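Side-chain contacts in putative glycosyl hydrolase (Bacteroides thetaiotaomicron VPI-5482, PDB 3K11), which is of unproven function but is probably a hydrolase acting on carbohydrates: residues 353-358 with 424-429; 19-24 with 308-313. All coordinates share one frame; numbering follows the deposited sequence.

Interaction 1. Residues 353-358 with 424-429; sequences VAQLGW and SAVQYY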
ATOM      1  N   VAL A 353      16.676  -5.684  11.135  1.00 23.09           N
ATOM      2  CA  VAL A 353      16.043  -6.097   9.888  1.00 20.98           C
ATOM      3  C   VAL A 353      16.591  -7.447   9.448  1.00 23.66           C
ATOM      4  O   VAL A 353      15.853  -8.375   9.164  1.00 22.64           O
ATOM      5  CB  VAL A 353      16.249  -5.057   8.785  1.00 21.61           C
ATOM      6  CG1 VAL A 353      15.556  -5.511   7.467  1.00 20.29           C
ATOM      7  CG2 VAL A 353      15.673  -3.683   9.238  1.00 22.38           C
ATOM      8  N   ALA A 354      17.911  -7.552   9.413  1.00 23.40           N
ATOM      9  CA  ALA A 354      18.572  -8.792   9.049  1.00 23.70           C
ATOM     10  C   ALA A 354      18.213  -9.892  10.050  1.00 23.68           C
ATOM     11  O   ALA A 354      17.936 -11.042   9.678  1.00 23.46           O
ATOM     12  CB  ALA A 354      20.095  -8.571   8.965  1.00 19.17           C
ATOM     13  N   GLN A 355      18.268  -9.568  11.340  1.00 23.14           N
ATOM     14  CA  GLN A 355      18.010 -10.553  12.372  1.00 20.54           C
ATOM     15  C   GLN A 355      16.581 -11.133  12.280  1.00 23.30           C
ATOM     16  O   GLN A 355      16.383 -12.346  12.377  1.00 25.30           O
ATOM     17  CB  GLN A 355      18.263  -9.919  13.741  1.00 23.32           C
ATOM     18  CG  GLN A 355      18.141 -10.910  14.924  1.00 25.68           C
ATOM     19  CD  GLN A 355      19.171 -10.712  16.000  1.00 26.11           C
ATOM     20  OE1 GLN A 355      20.275 -10.232  15.747  1.00 27.69           O
ATOM     21  NE2 GLN A 355      18.855 -11.165  17.199  1.00 24.27           N
ATOM     22  N   LEU A 356      15.598 -10.271  12.105  1.00 22.56           N
ATOM     23  CA  LEU A 356      14.201 -10.680  11.962  1.00 22.73           C
ATOM     24  C   LEU A 356      14.058 -11.501  10.698  1.00 22.58           C
ATOM     25  O   LEU A 356      13.345 -12.527  10.655  1.00 22.66           O
ATOM     26  CB  LEU A 356      13.286  -9.462  11.879  1.00 21.57           C
ATOM     27  CG  LEU A 356      11.823  -9.767  11.580  1.00 25.08           C
ATOM     28  CD1 LEU A 356      11.189 -10.692  12.659  1.00 21.14           C
ATOM     29  CD2 LEU A 356      10.992  -8.500  11.357  1.00 20.72           C
ATOM     30  N   GLY A 357      14.683 -11.040   9.620  1.00 24.73           N
ATOM     31  CA  GLY A 357      14.643 -11.821   8.381  1.00 24.25           C
ATOM     32  C   GLY A 357      15.208 -13.215   8.535  1.00 23.08           C
ATOM     33  O   GLY A 357      14.681 -14.161   7.930  1.00 24.94           O
ATOM     34  N   TRP A 358      16.293 -13.360   9.312  1.00 24.56           N
ATOM     35  CA  TRP A 358      16.849 -14.672   9.609  1.00 24.42           C
ATOM     36  C   TRP A 358      15.860 -15.535  10.414  1.00 21.59           C
ATOM     37  O   TRP A 358      15.679 -16.705  10.107  1.00 24.37           O
ATOM     38  CB  TRP A 358      18.241 -14.619  10.308  1.00 25.54           C
ATOM     39  CG  TRP A 358      18.701 -16.061  10.523  1.00 22.80           C
ATOM     40  CD1 TRP A 358      18.574 -16.761  11.649  1.00 24.09           C
ATOM     41  CD2 TRP A 358      19.098 -16.992   9.515  1.00 26.34           C
ATOM     42  NE1 TRP A 358      18.969 -18.048  11.462  1.00 25.39           N
ATOM     43  CE2 TRP A 358      19.257 -18.237  10.146  1.00 23.48           C
ATOM     44  CE3 TRP A 358      19.315 -16.900   8.141  1.00 25.89           C
ATOM     45  CZ2 TRP A 358      19.711 -19.372   9.480  1.00 23.53           C
ATOM     46  CZ3 TRP A 358      19.727 -18.037   7.458  1.00 27.02           C
ATOM     47  CH2 TRP A 358      19.893 -19.264   8.120  1.00 24.37           C
ATOM     48  N   SER A 424      11.980  -4.991  24.783  1.00 24.19           N
ATOM     49  CA  SER A 424      11.299  -6.026  24.025  1.00 25.29           C
ATOM     50  C   SER A 424      11.594  -5.989  22.540  1.00 23.54           C
ATOM     51  O   SER A 424      10.953  -6.720  21.778  1.00 22.61           O
ATOM     52  CB  SER A 424       9.766  -5.961  24.239  1.00 28.60           C
ATOM     53  OG  SER A 424       9.406  -6.091  25.601  1.00 28.21           O
ATOM     54  N   ALA A 425      12.539  -5.141  22.125  1.00 22.72           N
ATOM     55  CA  ALA A 425      12.951  -5.013  20.708  1.00 22.24           C
ATOM     56  C   ALA A 425      14.424  -5.415  20.561  1.00 23.15           C
ATOM     57  O   ALA A 425      15.243  -5.089  21.407  1.00 23.27           O
ATOM     58  CB  ALA A 425      12.778  -3.539  20.226  1.00 21.14           C
ATOM     59  N   VAL A 426      14.758  -6.060  19.444  1.00 22.81           N
ATOM     60  CA  VAL A 426      16.146  -6.341  19.114  1.00 22.13           C
ATOM     61  C   VAL A 426      16.855  -5.029  18.821  1.00 24.89           C
ATOM     62  O   VAL A 426      16.377  -4.240  18.000  1.00 22.61           O
ATOM     63  CB  VAL A 426      16.232  -7.258  17.891  1.00 22.32           C
ATOM     64  CG1 VAL A 426      17.678  -7.371  17.394  1.00 24.91           C
ATOM     65  CG2 VAL A 426      15.623  -8.649  18.194  1.00 22.17           C
ATOM     66  N   GLN A 427      17.959  -4.754  19.536  1.00 22.76           N
ATOM     67  CA  GLN A 427      18.798  -3.599  19.259  1.00 21.87           C
ATOM     68  C   GLN A 427      20.228  -4.010  19.046  1.00 24.12           C
ATOM     69  O   GLN A 427      20.729  -4.896  19.725  1.00 24.45           O
ATOM     70  CB  GLN A 427      18.693  -2.568  20.382  1.00 23.14           C
ATOM     71  CG  GLN A 427      17.327  -1.873  20.440  1.00 24.53           C
ATOM     72  CD  GLN A 427      17.121  -0.823  19.341  1.00 24.29           C
ATOM     73  OE1 GLN A 427      18.086  -0.351  18.745  1.00 24.48           O
ATOM     74  NE2 GLN A 427      15.868  -0.375  19.143  1.00 25.60           N
ATOM     75  N   TYR A 428      20.887  -3.368  18.082  1.00 23.76           N
ATOM     76  CA  TYR A 428      22.288  -3.653  17.779  1.00 23.32           C
ATOM     77  C   TYR A 428      23.225  -2.710  18.496  1.00 22.41           C
ATOM     78  O   TYR A 428      23.076  -1.491  18.383  1.00 22.28           O
ATOM     79  CB  TYR A 428      22.534  -3.659  16.258  1.00 24.12           C
ATOM     80  CG  TYR A 428      22.406  -5.048  15.686  1.00 24.77           C
ATOM     81  CD1 TYR A 428      21.216  -5.763  15.792  1.00 22.84           C
ATOM     82  CD2 TYR A 428      23.480  -5.683  15.085  1.00 23.41           C
ATOM     83  CE1 TYR A 428      21.115  -7.069  15.323  1.00 22.04           C
ATOM     84  CE2 TYR A 428      23.384  -6.975  14.604  1.00 25.10           C
ATOM     85  CZ  TYR A 428      22.185  -7.695  14.744  1.00 22.66           C
ATOM     86  OH  TYR A 428      22.064  -9.007  14.260  1.00 23.07           O
ATOM     87  N   TYR A 429      24.225  -3.271  19.173  1.00 24.28           N
ATOM     88  CA  TYR A 429      25.219  -2.488  19.918  1.00 24.59           C
ATOM     89  C   TYR A 429      26.609  -2.872  19.406  1.00 27.06           C
ATOM     90  O   TYR A 429      26.883  -4.021  19.180  1.00 25.51           O
ATOM     91  CB  TYR A 429      25.099  -2.737  21.439  1.00 26.87           C
ATOM     92  CG  TYR A 429      23.750  -2.279  21.943  1.00 21.94           C
ATOM     93  CD1 TYR A 429      23.499  -0.929  22.176  1.00 21.57           C
ATOM     94  CD2 TYR A 429      22.716  -3.169  22.122  1.00 23.21           C
ATOM     95  CE1 TYR A 429      22.257  -0.489  22.571  1.00 26.70           C
ATOM     96  CE2 TYR A 429      21.468  -2.731  22.520  1.00 24.57           C
ATOM     97  CZ  TYR A 429      21.234  -1.392  22.724  1.00 26.09           C
ATOM     98  OH  TYR A 429      19.979  -0.950  23.105  1.00 25.21           O
TER
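The side-chain amide of Gln-355 carries this contact: its oxygen takes a hydrogen bond from Tyr-428, and its CD and NE2 lie against a methyl of Val-426. In the bond, Tyr-428 OH donates to Gln-355 OE1 at 2.6 Å, lying in the plane of the amide carbonyl with a C=O...donor angle of 155°, so the hydroxyl arrives close to head-on. Gln-355 OE1 also sits at the edge of the tyrosine ring, near its plane, 3.3 Å from Tyr-428 CE1, while the amide itself is turned steeply, 77° from the ring plane. Gln-355 projects from helix 347-362 with CG anti to the backbone N (chi1 -175°), and a bend at chi2 then presents the amide to both partners. Val-426, on strand 425-427, comes nearest to the glutamine with its CG1 branch, reaching Gln-355 CD at 3.9 Å and Gln-355 NE2 at 4.0 Å in a purely van der Waals contact. The other end of the amide is also engaged, since Gln-355 NE2 is hydrogen-bonded to Gly-25 O, and Leu-414 of helix 400-416 touches both Gln-355 and Tyr-428. The contact therefore joins helix 347-362 to the two-stranded antiparallel hairpin of 420-422 and 425-427 near the C-terminus. With all three touching residues buried, the chemistry implies a polar group made tolerable in an apolar setting: the oxygen is satisfied by the tyrosine and the nitrogen by a backbone carbonyl, which together probably fix which way round the amide sits.

Interaction 2. Residues 19-24 with 308-313; sequences AYQGTY and SGEGFW. With EDO (1,2-ethanediol), chain C; EDO (1,2-ethanediol), chain S.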
ATOM      1  N   ALA A  19       2.447 -12.225  20.965  1.00 30.07           N
ATOM      2  CA  ALA A  19       2.056 -13.501  20.415  1.00 31.54           C
ATOM      3  C   ALA A  19       2.588 -13.653  18.995  1.00 29.51           C
ATOM      4  O   ALA A  19       1.828 -13.783  18.041  1.00 30.12           O
ATOM      5  CB  ALA A  19       0.515 -13.618  20.448  1.00 33.00           C
ATOM      6  N   TYR A  20       3.913 -13.662  18.838  1.00 28.42           N
ATOM      7  CA  TYR A  20       4.514 -13.820  17.488  1.00 25.90           C
ATOM      8  C   TYR A  20       4.108 -15.132  16.886  1.00 28.88           C
ATOM      9  O   TYR A  20       4.006 -16.102  17.589  1.00 28.31           O
ATOM     10  CB  TYR A  20       6.056 -13.770  17.558  1.00 25.34           C
ATOM     11  CG  TYR A  20       6.597 -12.451  18.090  1.00 23.94           C
ATOM     12  CD1 TYR A  20       6.506 -11.278  17.323  1.00 25.19           C
ATOM     13  CD2 TYR A  20       7.191 -12.359  19.355  1.00 26.81           C
ATOM     14  CE1 TYR A  20       7.002 -10.050  17.795  1.00 22.79           C
ATOM     15  CE2 TYR A  20       7.665 -11.129  19.844  1.00 27.40           C
ATOM     16  CZ  TYR A  20       7.572  -9.989  19.059  1.00 24.10           C
ATOM     17  OH  TYR A  20       8.000  -8.752  19.489  1.00 24.08           O
ATOM     18  N   GLN A  21       3.984 -15.172  15.568  1.00 28.87           N
ATOM     19  CA  GLN A  21       3.663 -16.382  14.846  1.00 33.42           C
ATOM     20  C   GLN A  21       4.949 -17.143  14.596  1.00 30.66           C
ATOM     21  O   GLN A  21       4.997 -18.356  14.765  1.00 30.51           O
ATOM     22  CB  GLN A  21       2.929 -15.977  13.562  1.00 34.88           C
ATOM     23  CG  GLN A  21       2.491 -17.078  12.650  1.00 51.18           C
ATOM     24  CD  GLN A  21       1.677 -16.529  11.461  1.00 51.45           C
ATOM     25  OE1 GLN A  21       1.062 -15.447  11.555  1.00 72.14           O
ATOM     26  NE2 GLN A  21       1.682 -17.269  10.337  1.00 71.69           N
ATOM     27  N   GLY A  22       6.015 -16.448  14.208  1.00 26.25           N
ATOM     28  CA  GLY A  22       7.338 -17.039  14.063  1.00 27.89           C
ATOM     29  C   GLY A  22       8.195 -16.715  15.284  1.00 27.64           C
ATOM     30  O   GLY A  22       7.680 -16.264  16.309  1.00 29.05           O
ATOM     31  N   THR A  23       9.503 -16.931  15.187  0.50 26.29           N
ATOM     32  CA  THR A  23      10.390 -16.620  16.309  0.50 25.40           C
ATOM     33  C   THR A  23      10.831 -15.152  16.216  0.50 26.22           C
ATOM     34  O   THR A  23      10.802 -14.557  15.139  0.50 26.91           O
ATOM     35  CB  THR A  23      11.617 -17.543  16.338  0.50 25.86           C
ATOM     36  OG1 THR A  23      12.270 -17.497  15.074  0.50 21.87           O
ATOM     37  CG2 THR A  23      11.208 -18.994  16.649  0.50 24.01           C
ATOM     38  N   TYR A  24      11.184 -14.569  17.361  1.00 24.43           N
ATOM     39  CA  TYR A  24      11.608 -13.176  17.450  1.00 23.65           C
ATOM     40  C   TYR A  24      12.645 -13.081  18.565  1.00 23.34           C
ATOM     41  O   TYR A  24      12.636 -13.862  19.484  1.00 25.23           O
ATOM     42  CB  TYR A  24      10.418 -12.248  17.802  1.00 22.81           C
ATOM     43  CG  TYR A  24      10.817 -10.782  17.804  1.00 21.46           C
ATOM     44  CD1 TYR A  24      10.826 -10.037  16.620  1.00 21.43           C
ATOM     45  CD2 TYR A  24      11.278 -10.165  18.963  1.00 23.00           C
ATOM     46  CE1 TYR A  24      11.276  -8.733  16.624  1.00 22.81           C
ATOM     47  CE2 TYR A  24      11.697  -8.831  18.965  1.00 23.64           C
ATOM     48  CZ  TYR A  24      11.721  -8.139  17.788  1.00 25.96           C
ATOM     49  OH  TYR A  24      12.150  -6.849  17.763  1.00 23.27           O
ATOM     50  N   SER A 308       7.797  -7.289   5.654  1.00 23.07           N
ATOM     51  CA  SER A 308       6.531  -7.569   6.320  1.00 23.24           C
ATOM     52  C   SER A 308       6.713  -7.730   7.805  1.00 26.09           C
ATOM     53  O   SER A 308       7.831  -7.924   8.312  1.00 22.54           O
ATOM     54  CB  SER A 308       5.893  -8.887   5.787  1.00 22.99           C
ATOM     55  OG  SER A 308       6.558 -10.027   6.374  1.00 22.79           O
ATOM     56  N   GLY A 309       5.593  -7.694   8.517  1.00 25.03           N
ATOM     57  CA  GLY A 309       5.551  -7.986   9.927  1.00 22.87           C
ATOM     58  C   GLY A 309       5.977  -9.376  10.338  1.00 23.57           C
ATOM     59  O   GLY A 309       6.169  -9.632  11.508  1.00 24.82           O
ATOM     60  N   GLU A 310       6.106 -10.287   9.366  1.00 23.44           N
ATOM     61  CA  GLU A 310       6.558 -11.639   9.594  1.00 23.93           C
ATOM     62  C   GLU A 310       8.045 -11.777   9.303  1.00 25.20           C
ATOM     63  O   GLU A 310       8.617 -12.858   9.499  1.00 26.12           O
ATOM     64  CB  GLU A 310       5.787 -12.650   8.724  1.00 24.62           C
ATOM     65  CG  GLU A 310       4.281 -12.628   8.986  1.00 23.93           C
ATOM     66  CD  GLU A 310       3.960 -12.775  10.460  1.00 25.69           C
ATOM     67  OE1 GLU A 310       4.534 -13.673  11.132  1.00 28.51           O
ATOM     68  OE2 GLU A 310       3.137 -11.985  10.967  1.00 29.03           O
ATOM     69  N   GLY A 311       8.671 -10.696   8.834  1.00 25.90           N
ATOM     70  CA  GLY A 311      10.114 -10.712   8.555  1.00 20.99           C
ATOM     71  C   GLY A 311      10.438 -11.064   7.110  1.00 23.02           C
ATOM     72  O   GLY A 311      11.483 -10.723   6.612  1.00 24.49           O
ATOM     73  N   PHE A 312       9.532 -11.759   6.451  1.00 23.13           N
ATOM     74  CA  PHE A 312       9.660 -12.065   5.034  1.00 23.27           C
ATOM     75  C   PHE A 312       9.335 -10.819   4.212  1.00 22.64           C
ATOM     76  O   PHE A 312       8.643  -9.896   4.676  1.00 25.18           O
ATOM     77  CB  PHE A 312       8.640 -13.130   4.630  1.00 24.07           C
ATOM     78  CG  PHE A 312       8.857 -14.469   5.255  1.00 23.16           C
ATOM     79  CD1 PHE A 312       9.759 -15.371   4.697  1.00 24.30           C
ATOM     80  CD2 PHE A 312       8.149 -14.845   6.397  1.00 24.37           C
ATOM     81  CE1 PHE A 312       9.952 -16.623   5.277  1.00 23.59           C
ATOM     82  CE2 PHE A 312       8.314 -16.096   6.962  1.00 23.69           C
ATOM     83  CZ  PHE A 312       9.258 -16.968   6.433  1.00 25.78           C
ATOM     84  N   TRP A 313       9.757 -10.858   2.958  1.00 22.90           N
ATOM     85  CA  TRP A 313       9.305  -9.928   1.951  1.00 22.88           C
ATOM     86  C   TRP A 313       8.301 -10.607   1.004  1.00 21.68           C
ATOM     87  O   TRP A 313       8.228 -11.838   0.899  1.00 23.83           O
ATOM     88  CB  TRP A 313      10.493  -9.354   1.191  1.00 24.90           C
ATOM     89  CG  TRP A 313      11.285  -8.335   1.928  1.00 23.21           C
ATOM     90  CD1 TRP A 313      11.180  -6.967   1.775  1.00 23.85           C
ATOM     91  CD2 TRP A 313      12.291  -8.543   2.924  1.00 23.06           C
ATOM     92  NE1 TRP A 313      12.068  -6.327   2.609  1.00 23.11           N
ATOM     93  CE2 TRP A 313      12.758  -7.265   3.318  1.00 23.76           C
ATOM     94  CE3 TRP A 313      12.848  -9.673   3.537  1.00 21.37           C
ATOM     95  CZ2 TRP A 313      13.752  -7.095   4.265  1.00 24.43           C
ATOM     96  CZ3 TRP A 313      13.890  -9.497   4.459  1.00 20.63           C
ATOM     97  CH2 TRP A 313      14.317  -8.220   4.816  1.00 22.74           C
TER
HETATM   98  C1  EDO C   2       8.079 -13.047  14.141  1.00 31.34           C
HETATM   99  O1  EDO C   2       8.640 -14.187  13.471  1.00 29.71           O
HETATM  100  C2  EDO C   2       6.808 -12.643  13.448  1.00 28.09           C
HETATM  101  O2  EDO C   2       5.748 -13.630  13.588  1.00 27.94           O
HETATM  102  C1  EDO S  18      11.078 -12.043  22.402  1.00 64.63           C
HETATM  103  O1  EDO S  18      10.009 -11.206  22.931  1.00 54.32           O
HETATM  104  C2  EDO S  18      10.805 -13.543  22.537  1.00 68.45           C
HETATM  105  O2  EDO S  18       9.859 -14.038  21.562  1.00 64.34           O
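Gln-21 and Glu-310 meet by van der Waals contact, with Gln-21 CB 3.7 Å from Glu-310 OE1 and no direct hydrogen bond between the segments. The two side chains cross at about a right angle. Glu-310 CG lies beside the backbone N, anti to the carbonyl carbon, and the chain bends at chi2 (-52°), which brings its carboxylate to the N-terminal loop.

Hydrogen bonding across the contact passes through a 1,2-ethanediol, probably from the crystallisation liquor. Its O2 donates to Glu-310 OE1 at 2.7 Å. The same diol O2 accepts an almost straight bond (178°) from Gly-22 N at 2.9 Å. Gln-21 N gives the diol O2 a further, weak bond, and the diol O1 donates to Thr-23 O. Glu-310 OE2 is taken by Tyr-389 OH of the second subunit. An alanine in place of Glu-310 would probably leave that tyrosine hydroxyl and the diol O2 without their acceptor.

Within 308-313, Ser-308 OG accepts from Glu-310 N at 3.0 Å and donates to Phe-312 O. Gly-311, with a positive phi, ends the turn where a side chain would jam against the preceding carbonyl. Glu-310 thus sits in a type I beta turn from Ser-308 to Gly-311, joined to an ST turn, at a subunit interface.

How the interactions relate
Interaction 1 is buried, whereas interaction 2 lies at the surface; their centres are about 12 Å apart. They meet directly: Tyr-24 OH of 19-24 is probably hydrogen-bonded to Val-426 N, and Leu-356 of 353-358 packs on Gly-311. Helix 347-362, which supplies one side of interaction 1, also touches both segments of interaction 2, through Leu-356 against Tyr-24 and Ala-360 against Phe-312. The chemistry follows the setting: a direct side-chain hydrogen bond backed by apolar packing where the contact is buried, but a carboxylate and backbone amides joined through a bound 1,2-ethanediol where it lies at the surface. Both regions also touch the second subunit.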